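Local coordinates for protein Protease/Reverse transcriptase/ribonuclease H (Eastern chimpanzee simian foamy virus, PDB 7KSF) that combines an aspartic protease, a reverse transcriptase that copies RNA or DNA into DNA, and a ribonuclease H that cleaves the RNA of RNA-DNA hybrids, at residues A[594-598]-A[636-642]; A[611-615]-A[644-649]; A[670-674]-A[713-717]. The protein carries 1 engineered substitution. All blocks are in the same frame, centred on the assembly; numbering follows the deposited sequence.

Contact 1 (A[594-598]-A[636-642]); sequences TDGSA and HTAQMAE. With CA (calcium ion), chain B.
Strand 594-597 runs extended (phi from -125° at Ser597 to -170° at Asp595, psi from 136° at Gly596 to 171° at Asp595) against the first turn of the helix that starts at Ala638 after the N-cap residue Thr637. Their axes approach to 5.8 Å and cross at 157°, nearly antiparallel, with CA pairs Gly596-Glu642 at 4.2 Å and Ala598-Ala638 at 4.6 Å.

Packing is tight at Gly596, whose CA lies 3.6 Å from Ala641 CB; a CB there would collide with Ala641 C and Glu642 N. Ala598 CB meets Ala638 CB at 3.6 Å.

A calcium ion bridges the segments through Gly596 O (1.7 Å) and Glu642 OE2 (2.0 Å), the Glu642 side chain being m, t, with chi3 -33°. Asp595 OD2 stands 3.8 Å from Glu642 OE2, like charges brought close beside the metal.

Asp665, after strand 660-664, and Asp736 of helix 727-744 approach Asp595, completing a carboxylate cluster characteristic of RNase H active sites, where it probably holds catalytic metals; strand 610-618 pairs alongside 590-597.

Contact 2 (A[611-615]-A[644-649]); sequences GMGIV and AAVEFA
Met612 and Ile614, two residues apart on strand 611-615, both direct their CA-to-CB bonds at helix 644-649, and between them they supply most of the strand's share of the 283 Å² buried here. The strand is regularly extended, with phi from -111° to -162° and psi from 124° to 163°. Its axis comes within 7.9 Å of the helix axis and crosses it at -35°, with the two chains running in roughly the same direction; the nearest CA pair is Met612-Ala645 at 5.4 Å.

Met612 takes chi1 p with chi2 and chi3 both t, so its side chain reaches straight out to the helix. Its CB lies 3.8 Å from Ala645 CB, SD passes 3.4 Å from Ala644 O and 3.9 Å from Ala644 CB, and CE ends 4.2 Å from Phe648 CB. This is the hydrophobic core of an RNase H fold, in which helix 638-654 covers one face of a five-stranded mixed sheet of order 3-2-1-4-5.

Ile614 has chi1 m and an off-rotamer chi2 of 92°. Its CG1 is 3.4 Å from Ala645 O, CD1 meets Phe648 CD1 at 3.9 Å at an oblique angle to the ring, and CG2 rests 4.3 Å from Ala649 CB. The small Ala645 lets the helix settle close to the strand, its CB also lying 4.3 Å from Gly613 O. Phe648, with chi1 t and chi2 -94°, packs beside Ile614, and its ring meets that of Trp629 of strand 624-634 edge-to-face, while Glu647 forms a salt bridge with Lys698.

Contact 3 (A[670-674]-A[713-717]); sequences AESAN and TIQHE
A helix packs on an edge strand here, near the surface of the RNase H domain: segment 670-674 of helix 667-683 packs against segment 713-717, whose strand 712-716 is an edge strand of the five-stranded sheet. The axes approach to 8.1 Å with an angle of 143° between their directions (signed crossing -143°), so the two run largely antiparallel. Ala670 and His716 are the nearest CA pair, 5.9 Å apart, and 269 Å² is buried in all.

Two alanines on successive helical levels form the apolar part. Ala670 CB touches Ile714 CG2 at 3.8 Å and comes within 3.2 Å of Gln715 O, while Ala673 CB meets Ile714 CD1 at 3.6 Å. Ile714 is m, t, which spreads its two branches so that each faces one alanine.

His716, with chi1 41° (p) and chi2 -94°, folds toward the helix. Ala670 CB lies at the ring edge, 3.4 Å from ND1, and Asn674 ND2 is also near the ring plane, 4.2 Å from CE1. Glu671, m in both chi1 and chi2, curls over one ring face with OE2 3.7 Å from NE2.

A wider pi-type turn is found at 672-674. Within the segment, Asn674 N donates to Glu671 O at 3.2 Å and weakly to Ala670 O at 3.3 Å. Asn674 OD1 stays 4.1 Å from Ile714 O.

On its inner side the strand pairs with strand 660-664 through Thr713 and Gln715. A helix that follows strand 4 and packs beside strand 5 belongs to the alpha/beta architecture of the RNase H fold.

How the contacts relate
All three contacts join helices to the same five-stranded sheet of the RNase H domain. Contacts 1 and 2 share helix 638-654, their centres 9 Å apart, and their strands are antiparallel neighbours: Ser597 N lies 2.8 Å from Gly611 O and Asp595 O 3.0 Å from Gly613 N, both probable hydrogen bonds. Contact 1 holds the calcium ion at the start of that helix, and contact 2 continues into the core, the Ala645 side chain being about 8 Å from the metal. Contact 3 uses another helix and the far edge strand; its centre is about 15 Å from that of contact 1 and 14 Å from that of contact 2, touching neither, with the His716 side chain about 12 Å from the calcium.

Contact 1 (A[594-598]-A[636-642])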
ATOM      1  N   THR A 594      18.128 -28.936   5.571  1.00126.07           N
ATOM      2  CA  THR A 594      19.522 -28.807   5.181  1.00130.52           C
ATOM      3  C   THR A 594      20.412 -29.561   6.157  1.00133.00           C
ATOM      4  O   THR A 594      20.009 -29.891   7.277  1.00135.33           O
ATOM      5  CB  THR A 594      19.973 -27.337   5.119  1.00135.11           C
ATOM      6  OG1 THR A 594      19.851 -26.741   6.417  1.00147.18           O
ATOM      7  CG2 THR A 594      19.131 -26.561   4.119  1.00122.77           C
ATOM      8  N   ASP A 595      21.635 -29.822   5.707  1.00121.87           N
ATOM      9  CA  ASP A 595      22.645 -30.510   6.501  1.00116.55           C
ATOM     10  C   ASP A 595      23.973 -30.413   5.760  1.00114.00           C
ATOM     11  O   ASP A 595      24.030 -29.976   4.608  1.00113.27           O
ATOM     12  CB  ASP A 595      22.260 -31.972   6.753  1.00116.01           C
ATOM     13  CG  ASP A 595      23.125 -32.631   7.807  1.00115.61           C
ATOM     14  OD1 ASP A 595      24.205 -33.146   7.448  1.00113.87           O
ATOM     15  OD2 ASP A 595      22.730 -32.629   8.989  1.00117.92           O
ATOM     16  N   GLY A 596      25.040 -30.825   6.440  1.00113.26           N
ATOM     17  CA  GLY A 596      26.369 -30.824   5.862  1.00111.90           C
ATOM     18  C   GLY A 596      27.367 -31.629   6.668  1.00115.88           C
ATOM     19  O   GLY A 596      27.410 -31.537   7.899  1.00130.86           O
ATOM     20  N   SER A 597      28.183 -32.416   5.977  1.00109.52           N
ATOM     21  CA  SER A 597      29.143 -33.296   6.612  1.00115.01           C
ATOM     22  C   SER A 597      30.532 -33.011   6.066  1.00111.10           C
ATOM     23  O   SER A 597      30.696 -32.334   5.048  1.00108.41           O
ATOM     24  CB  SER A 597      28.765 -34.768   6.400  1.00108.24           C
ATOM     25  OG  SER A 597      27.418 -35.002   6.763  1.00108.13           O
ATOM     26  N   ALA A 598      31.537 -33.536   6.767  1.00116.72           N
ATOM     27  CA  ALA A 598      32.930 -33.345   6.351  1.00113.57           C
ATOM     28  C   ALA A 598      33.777 -34.433   7.024  1.00119.10           C
ATOM     29  O   ALA A 598      34.187 -34.287   8.174  1.00135.07           O
ATOM     30  CB  ALA A 598      33.436 -31.961   6.690  1.00126.88           C
ATOM     31  N   HIS A 636      36.373 -28.042   3.076  1.00116.69           N
ATOM     32  CA  HIS A 636      35.738 -26.958   3.812  1.00113.75           C
ATOM     33  C   HIS A 636      35.310 -27.479   5.179  1.00111.42           C
ATOM     34  O   HIS A 636      35.494 -28.656   5.508  1.00113.41           O
ATOM     35  CB  HIS A 636      34.553 -26.380   3.031  1.00120.26           C
ATOM     36  CG  HIS A 636      34.942 -25.403   1.964  1.00131.07           C
ATOM     37  ND1 HIS A 636      34.590 -25.567   0.641  1.00121.92           N
ATOM     38  CD2 HIS A 636      35.641 -24.245   2.024  1.00130.28           C
ATOM     39  CE1 HIS A 636      35.060 -24.557  -0.067  1.00109.27           C
ATOM     40  NE2 HIS A 636      35.702 -23.739   0.750  1.00116.02           N
ATOM     41  N   THR A 637      34.733 -26.587   5.981  1.00117.27           N
ATOM     42  CA  THR A 637      34.274 -26.933   7.319  1.00115.19           C
ATOM     43  C   THR A 637      32.973 -27.725   7.246  1.00112.34           C
ATOM     44  O   THR A 637      32.141 -27.497   6.364  1.00112.19           O
ATOM     45  CB  THR A 637      34.074 -25.665   8.154  1.00118.85           C
ATOM     46  OG1 THR A 637      35.271 -24.878   8.131  1.00125.54           O
ATOM     47  CG2 THR A 637      33.730 -25.999   9.596  1.00113.92           C
ATOM     48  N   ALA A 638      32.808 -28.677   8.172  1.00112.20           N
ATOM     49  CA  ALA A 638      31.537 -29.384   8.282  1.00111.75           C
ATOM     50  C   ALA A 638      30.398 -28.411   8.545  1.00112.81           C
ATOM     51  O   ALA A 638      29.293 -28.572   8.013  1.00112.87           O
ATOM     52  CB  ALA A 638      31.608 -30.437   9.385  1.00119.12           C
ATOM     53  N   GLN A 639      30.649 -27.390   9.365  1.00112.96           N
ATOM     54  CA  GLN A 639      29.649 -26.354   9.572  1.00113.37           C
ATOM     55  C   GLN A 639      29.517 -25.471   8.338  1.00113.71           C
ATOM     56  O   GLN A 639      28.416 -24.999   8.039  1.00114.29           O
ATOM     57  CB  GLN A 639      30.004 -25.531  10.810  1.00119.78           C
ATOM     58  CG  GLN A 639      30.678 -26.337  11.928  1.00123.97           C
ATOM     59  CD  GLN A 639      29.735 -27.288  12.666  1.00124.40           C
ATOM     60  OE1 GLN A 639      28.884 -27.943  12.063  1.00123.54           O
ATOM     61  NE2 GLN A 639      29.891 -27.365  13.983  1.00130.02           N
ATOM     62  N   MET A 640      30.615 -25.251   7.609  1.00116.43           N
ATOM     63  CA  MET A 640      30.516 -24.570   6.320  1.00113.42           C
ATOM     64  C   MET A 640      29.622 -25.353   5.370  1.00113.14           C
ATOM     65  O   MET A 640      28.799 -24.771   4.652  1.00113.27           O
ATOM     66  CB  MET A 640      31.910 -24.381   5.714  1.00112.94           C
ATOM     67  CG  MET A 640      32.079 -23.128   4.863  1.00113.36           C
ATOM     68  SD  MET A 640      31.034 -23.070   3.396  1.00141.67           S
ATOM     69  CE  MET A 640      31.485 -24.605   2.589  1.00112.09           C
ATOM     70  N   ALA A 641      29.768 -26.681   5.352  1.00112.62           N
ATOM     71  CA  ALA A 641      28.834 -27.514   4.606  1.00112.41           C
ATOM     72  C   ALA A 641      27.410 -27.332   5.120  1.00112.93           C
ATOM     73  O   ALA A 641      26.450 -27.393   4.343  1.00112.70           O
ATOM     74  CB  ALA A 641      29.257 -28.980   4.685  1.00118.88           C
ATOM     75  N   GLU A 642      27.250 -27.114   6.426  1.00116.84           N
ATOM     76  CA  GLU A 642      25.947 -26.764   6.968  1.00114.39           C
ATOM     77  C   GLU A 642      25.644 -25.280   6.822  1.00114.86           C
ATOM     78  O   GLU A 642      24.479 -24.884   6.937  1.00115.91           O
ATOM     79  CB  GLU A 642      25.860 -27.187   8.438  1.00116.05           C
ATOM     80  CG  GLU A 642      25.966 -28.690   8.633  1.00124.27           C
ATOM     81  CD  GLU A 642      25.903 -29.108  10.083  1.00117.83           C
ATOM     82  OE1 GLU A 642      26.393 -28.351  10.940  1.00118.25           O
ATOM     83  OE2 GLU A 642      25.362 -30.199  10.366  1.00118.64           O
TER
HETATM   84 CA    CA B 801      26.174 -31.519   9.072  1.00138.42          CA

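Contact 2 (A[611-615]-A[644-649])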
ATOM      1  N   GLY A 611      30.339 -31.986   2.084  1.00105.81           N
ATOM      2  CA  GLY A 611      29.156 -32.356   1.333  1.00105.77           C
ATOM      3  C   GLY A 611      27.882 -31.943   2.041  1.00106.98           C
ATOM      4  O   GLY A 611      27.658 -32.315   3.197  1.00107.82           O
ATOM      5  N   MET A 612      27.041 -31.173   1.358  1.00107.52           N
ATOM      6  CA  MET A 612      25.809 -30.644   1.924  1.00109.01           C
ATOM      7  C   MET A 612      24.604 -31.313   1.278  1.00109.21           C
ATOM      8  O   MET A 612      24.698 -31.943   0.222  1.00108.19           O
ATOM      9  CB  MET A 612      25.739 -29.124   1.743  1.00111.09           C
ATOM     10  CG  MET A 612      25.610 -28.672   0.298  1.00108.53           C
ATOM     11  SD  MET A 612      25.777 -26.886   0.124  1.00109.61           S
ATOM     12  CE  MET A 612      25.344 -26.658  -1.597  1.00106.91           C
ATOM     13  N   GLY A 613      23.455 -31.175   1.935  1.00111.00           N
ATOM     14  CA  GLY A 613      22.232 -31.776   1.443  1.00112.31           C
ATOM     15  C   GLY A 613      21.030 -30.869   1.610  1.00115.47           C
ATOM     16  O   GLY A 613      20.878 -30.223   2.649  1.00133.75           O
ATOM     17  N   ILE A 614      20.170 -30.812   0.596  1.00116.29           N
ATOM     18  CA  ILE A 614      19.011 -29.928   0.593  1.00118.72           C
ATOM     19  C   ILE A 614      17.791 -30.732   0.164  1.00120.04           C
ATOM     20  O   ILE A 614      17.856 -31.516  -0.789  1.00125.35           O
ATOM     21  CB  ILE A 614      19.216 -28.711  -0.338  1.00123.92           C
ATOM     22  CG1 ILE A 614      20.411 -27.865   0.122  1.00136.24           C
ATOM     23  CG2 ILE A 614      17.959 -27.860  -0.397  1.00125.91           C
ATOM     24  CD1 ILE A 614      21.732 -28.237  -0.530  1.00113.70           C
ATOM     25  N   VAL A 615      16.677 -30.537   0.873  1.00128.49           N
ATOM     26  CA  VAL A 615      15.426 -31.234   0.595  1.00124.80           C
ATOM     27  C   VAL A 615      14.300 -30.210   0.561  1.00127.56           C
ATOM     28  O   VAL A 615      14.162 -29.405   1.488  1.00128.79           O
ATOM     29  CB  VAL A 615      15.128 -32.323   1.644  1.00125.15           C
ATOM     30  CG1 VAL A 615      13.773 -32.958   1.382  1.00127.39           C
ATOM     31  CG2 VAL A 615      16.224 -33.376   1.652  1.00122.32           C
ATOM     32  N   ALA A 644      26.790 -23.448   3.878  1.00133.65           N
ATOM     33  CA  ALA A 644      26.443 -23.336   2.466  1.00113.26           C
ATOM     34  C   ALA A 644      25.173 -24.097   2.122  1.00113.03           C
ATOM     35  O   ALA A 644      24.585 -23.850   1.062  1.00120.26           O
ATOM     36  CB  ALA A 644      27.600 -23.826   1.593  1.00113.20           C
ATOM     37  N   ALA A 645      24.730 -25.011   2.989  1.00113.13           N
ATOM     38  CA  ALA A 645      23.526 -25.782   2.699  1.00113.79           C
ATOM     39  C   ALA A 645      22.280 -24.908   2.706  1.00114.86           C
ATOM     40  O   ALA A 645      21.302 -25.221   2.019  1.00115.00           O
ATOM     41  CB  ALA A 645      23.374 -26.924   3.704  1.00114.69           C
ATOM     42  N   VAL A 646      22.292 -23.816   3.465  1.00117.88           N
ATOM     43  CA  VAL A 646      21.114 -22.962   3.537  1.00116.27           C
ATOM     44  C   VAL A 646      21.170 -21.826   2.517  1.00116.05           C
ATOM     45  O   VAL A 646      20.123 -21.348   2.071  1.00114.27           O
ATOM     46  CB  VAL A 646      20.929 -22.429   4.968  1.00130.50           C
ATOM     47  CG1 VAL A 646      20.873 -23.587   5.955  1.00130.28           C
ATOM     48  CG2 VAL A 646      22.043 -21.466   5.338  1.00131.86           C
ATOM     49  N   GLU A 647      22.373 -21.385   2.127  1.00119.98           N
ATOM     50  CA  GLU A 647      22.492 -20.397   1.059  1.00113.39           C
ATOM     51  C   GLU A 647      21.853 -20.909  -0.222  1.00112.03           C
ATOM     52  O   GLU A 647      21.168 -20.163  -0.934  1.00111.08           O
ATOM     53  CB  GLU A 647      23.961 -20.053   0.816  1.00112.95           C
ATOM     54  CG  GLU A 647      24.194 -19.119  -0.365  1.00112.58           C
ATOM     55  CD  GLU A 647      25.575 -19.285  -0.975  1.00112.35           C
ATOM     56  OE1 GLU A 647      26.234 -20.301  -0.673  1.00112.81           O
ATOM     57  OE2 GLU A 647      25.995 -18.403  -1.756  1.00111.88           O
ATOM     58  N   PHE A 648      22.067 -22.188  -0.530  1.00112.13           N
ATOM     59  CA  PHE A 648      21.373 -22.813  -1.648  1.00112.05           C
ATOM     60  C   PHE A 648      19.869 -22.861  -1.395  1.00117.27           C
ATOM     61  O   PHE A 648      19.073 -22.584  -2.297  1.00129.23           O
ATOM     62  CB  PHE A 648      21.939 -24.214  -1.874  1.00120.41           C
ATOM     63  CG  PHE A 648      21.466 -24.870  -3.128  1.00116.46           C
ATOM     64  CD1 PHE A 648      20.364 -25.706  -3.109  1.00114.14           C
ATOM     65  CD2 PHE A 648      22.130 -24.666  -4.324  1.00106.99           C
ATOM     66  CE1 PHE A 648      19.927 -26.317  -4.263  1.00111.05           C
ATOM     67  CE2 PHE A 648      21.698 -25.274  -5.482  1.00111.31           C
ATOM     68  CZ  PHE A 648      20.595 -26.104  -5.452  1.00113.57           C
ATOM     69  N   ALA A 649      19.466 -23.194  -0.167  1.00118.85           N
ATOM     70  CA  ALA A 649      18.041 -23.315   0.134  1.00114.47           C
ATOM     71  C   ALA A 649      17.347 -21.958   0.122  1.00114.71           C
ATOM     72  O   ALA A 649      16.178 -21.861  -0.268  1.00116.63           O
ATOM     73  CB  ALA A 649      17.843 -24.005   1.482  1.00117.44           C
TER

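Contact 3 (A[670-674]-A[713-717])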
ATOM      1  N   ALA A 670      21.436 -21.342  12.619  1.00138.73           N
ATOM      2  CA  ALA A 670      20.116 -20.802  12.925  1.00141.20           C
ATOM      3  C   ALA A 670      20.196 -19.663  13.932  1.00142.59           C
ATOM      4  O   ALA A 670      19.478 -18.664  13.804  1.00143.63           O
ATOM      5  CB  ALA A 670      19.203 -21.912  13.437  1.00142.86           C
ATOM      6  N   GLU A 671      21.058 -19.794  14.945  1.00150.24           N
ATOM      7  CA  GLU A 671      21.201 -18.725  15.930  1.00150.02           C
ATOM      8  C   GLU A 671      21.798 -17.470  15.305  1.00142.59           C
ATOM      9  O   GLU A 671      21.404 -16.352  15.655  1.00143.71           O
ATOM     10  CB  GLU A 671      22.060 -19.197  17.103  1.00158.80           C
ATOM     11  CG  GLU A 671      21.525 -20.419  17.838  1.00154.81           C
ATOM     12  CD  GLU A 671      20.292 -20.126  18.665  1.00153.24           C
ATOM     13  OE1 GLU A 671      20.004 -18.937  18.917  1.00149.88           O
ATOM     14  OE2 GLU A 671      19.608 -21.091  19.066  1.00146.43           O
ATOM     15  N   SER A 672      22.753 -17.631  14.385  1.00141.38           N
ATOM     16  CA  SER A 672      23.368 -16.468  13.754  1.00141.72           C
ATOM     17  C   SER A 672      22.380 -15.734  12.859  1.00143.04           C
ATOM     18  O   SER A 672      22.386 -14.502  12.797  1.00149.19           O
ATOM     19  CB  SER A 672      24.600 -16.892  12.955  1.00140.86           C
ATOM     20  OG  SER A 672      25.489 -17.655  13.753  1.00142.20           O
ATOM     21  N   ALA A 673      21.518 -16.477  12.158  1.00153.30           N
ATOM     22  CA  ALA A 673      20.529 -15.847  11.294  1.00159.83           C
ATOM     23  C   ALA A 673      19.470 -15.089  12.082  1.00154.62           C
ATOM     24  O   ALA A 673      18.758 -14.262  11.503  1.00153.46           O
ATOM     25  CB  ALA A 673      19.867 -16.899  10.406  1.00163.67           C
ATOM     26  N   ASN A 674      19.354 -15.348  13.383  1.00156.34           N
ATOM     27  CA  ASN A 674      18.339 -14.715  14.214  1.00150.13           C
ATOM     28  C   ASN A 674      18.861 -13.457  14.901  1.00151.35           C
ATOM     29  O   ASN A 674      18.199 -12.412  14.874  1.00165.92           O
ATOM     30  CB  ASN A 674      17.824 -15.716  15.252  1.00158.84           C
ATOM     31  CG  ASN A 674      17.174 -16.931  14.612  1.00159.17           C
ATOM     32  OD1 ASN A 674      16.687 -16.867  13.482  1.00150.69           O
ATOM     33  ND2 ASN A 674      17.173 -18.051  15.329  1.00155.93           N
ATOM     34  N   THR A 713      11.629 -18.084   7.193  1.00155.01           N
ATOM     35  CA  THR A 713      11.908 -18.313   8.601  1.00162.24           C
ATOM     36  C   THR A 713      12.911 -19.448   8.743  1.00162.11           C
ATOM     37  O   THR A 713      13.044 -20.301   7.863  1.00158.37           O
ATOM     38  CB  THR A 713      10.624 -18.645   9.372  1.00157.44           C
ATOM     39  OG1 THR A 713       9.940 -19.719   8.715  1.00169.64           O
ATOM     40  CG2 THR A 713       9.712 -17.430   9.431  1.00146.75           C
ATOM     41  N   ILE A 714      13.625 -19.448   9.866  1.00162.21           N
ATOM     42  CA  ILE A 714      14.714 -20.388  10.110  1.00167.79           C
ATOM     43  C   ILE A 714      14.561 -20.961  11.510  1.00175.00           C
ATOM     44  O   ILE A 714      14.533 -20.212  12.494  1.00177.80           O
ATOM     45  CB  ILE A 714      16.088 -19.720   9.946  1.00158.25           C
ATOM     46  CG1 ILE A 714      16.337 -19.372   8.477  1.00149.27           C
ATOM     47  CG2 ILE A 714      17.187 -20.623  10.487  1.00149.02           C
ATOM     48  CD1 ILE A 714      17.677 -18.731   8.216  1.00149.70           C
ATOM     49  N   GLN A 715      14.466 -22.287  11.596  1.00165.08           N
ATOM     50  CA  GLN A 715      14.399 -23.025  12.847  1.00154.15           C
ATOM     51  C   GLN A 715      15.712 -23.774  13.081  1.00148.66           C
ATOM     52  O   GLN A 715      16.703 -23.575  12.367  1.00146.87           O
ATOM     53  CB  GLN A 715      13.209 -23.988  12.840  1.00149.70           C
ATOM     54  CG  GLN A 715      11.857 -23.337  13.041  1.00151.34           C
ATOM     55  CD  GLN A 715      10.748 -24.357  13.196  1.00150.39           C
ATOM     56  OE1 GLN A 715      10.992 -25.564  13.178  1.00147.54           O
ATOM     57  NE2 GLN A 715       9.518 -23.879  13.350  1.00160.25           N
ATOM     58  N   HIS A 716      15.703 -24.652  14.080  1.00147.51           N
ATOM     59  CA  HIS A 716      16.865 -25.465  14.415  1.00145.42           C
ATOM     60  C   HIS A 716      16.400 -26.657  15.232  1.00144.87           C
ATOM     61  O   HIS A 716      15.654 -26.490  16.202  1.00145.83           O
ATOM     62  CB  HIS A 716      17.909 -24.655  15.193  1.00146.21           C
ATOM     63  CG  HIS A 716      17.317 -23.737  16.217  1.00161.55           C
ATOM     64  ND1 HIS A 716      17.039 -22.412  15.955  1.00170.16           N
ATOM     65  CD2 HIS A 716      16.953 -23.949  17.503  1.00161.43           C
ATOM     66  CE1 HIS A 716      16.531 -21.847  17.034  1.00164.22           C
ATOM     67  NE2 HIS A 716      16.466 -22.758  17.988  1.00161.62           N
ATOM     68  N   GLU A 717      16.846 -27.853  14.833  1.00143.59           N
ATOM     69  CA  GLU A 717      16.482 -29.113  15.536  1.00143.17           C
ATOM     70  C   GLU A 717      17.709 -30.030  15.585  1.00154.78           C
ATOM     71  O   GLU A 717      18.217 -30.394  14.507  1.00154.67           O
ATOM     72  CB  GLU A 717      15.310 -29.800  14.830  1.00141.84           C
ATOM     73  CG  GLU A 717      13.973 -29.135  15.096  1.00141.51           C
ATOM     74  CD  GLU A 717      12.763 -29.965  14.702  1.00140.24           C
ATOM     75  OE1 GLU A 717      12.941 -31.167  14.421  1.00139.33           O
ATOM     76  OE2 GLU A 717      11.648 -29.409  14.676  1.00139.74           O
TER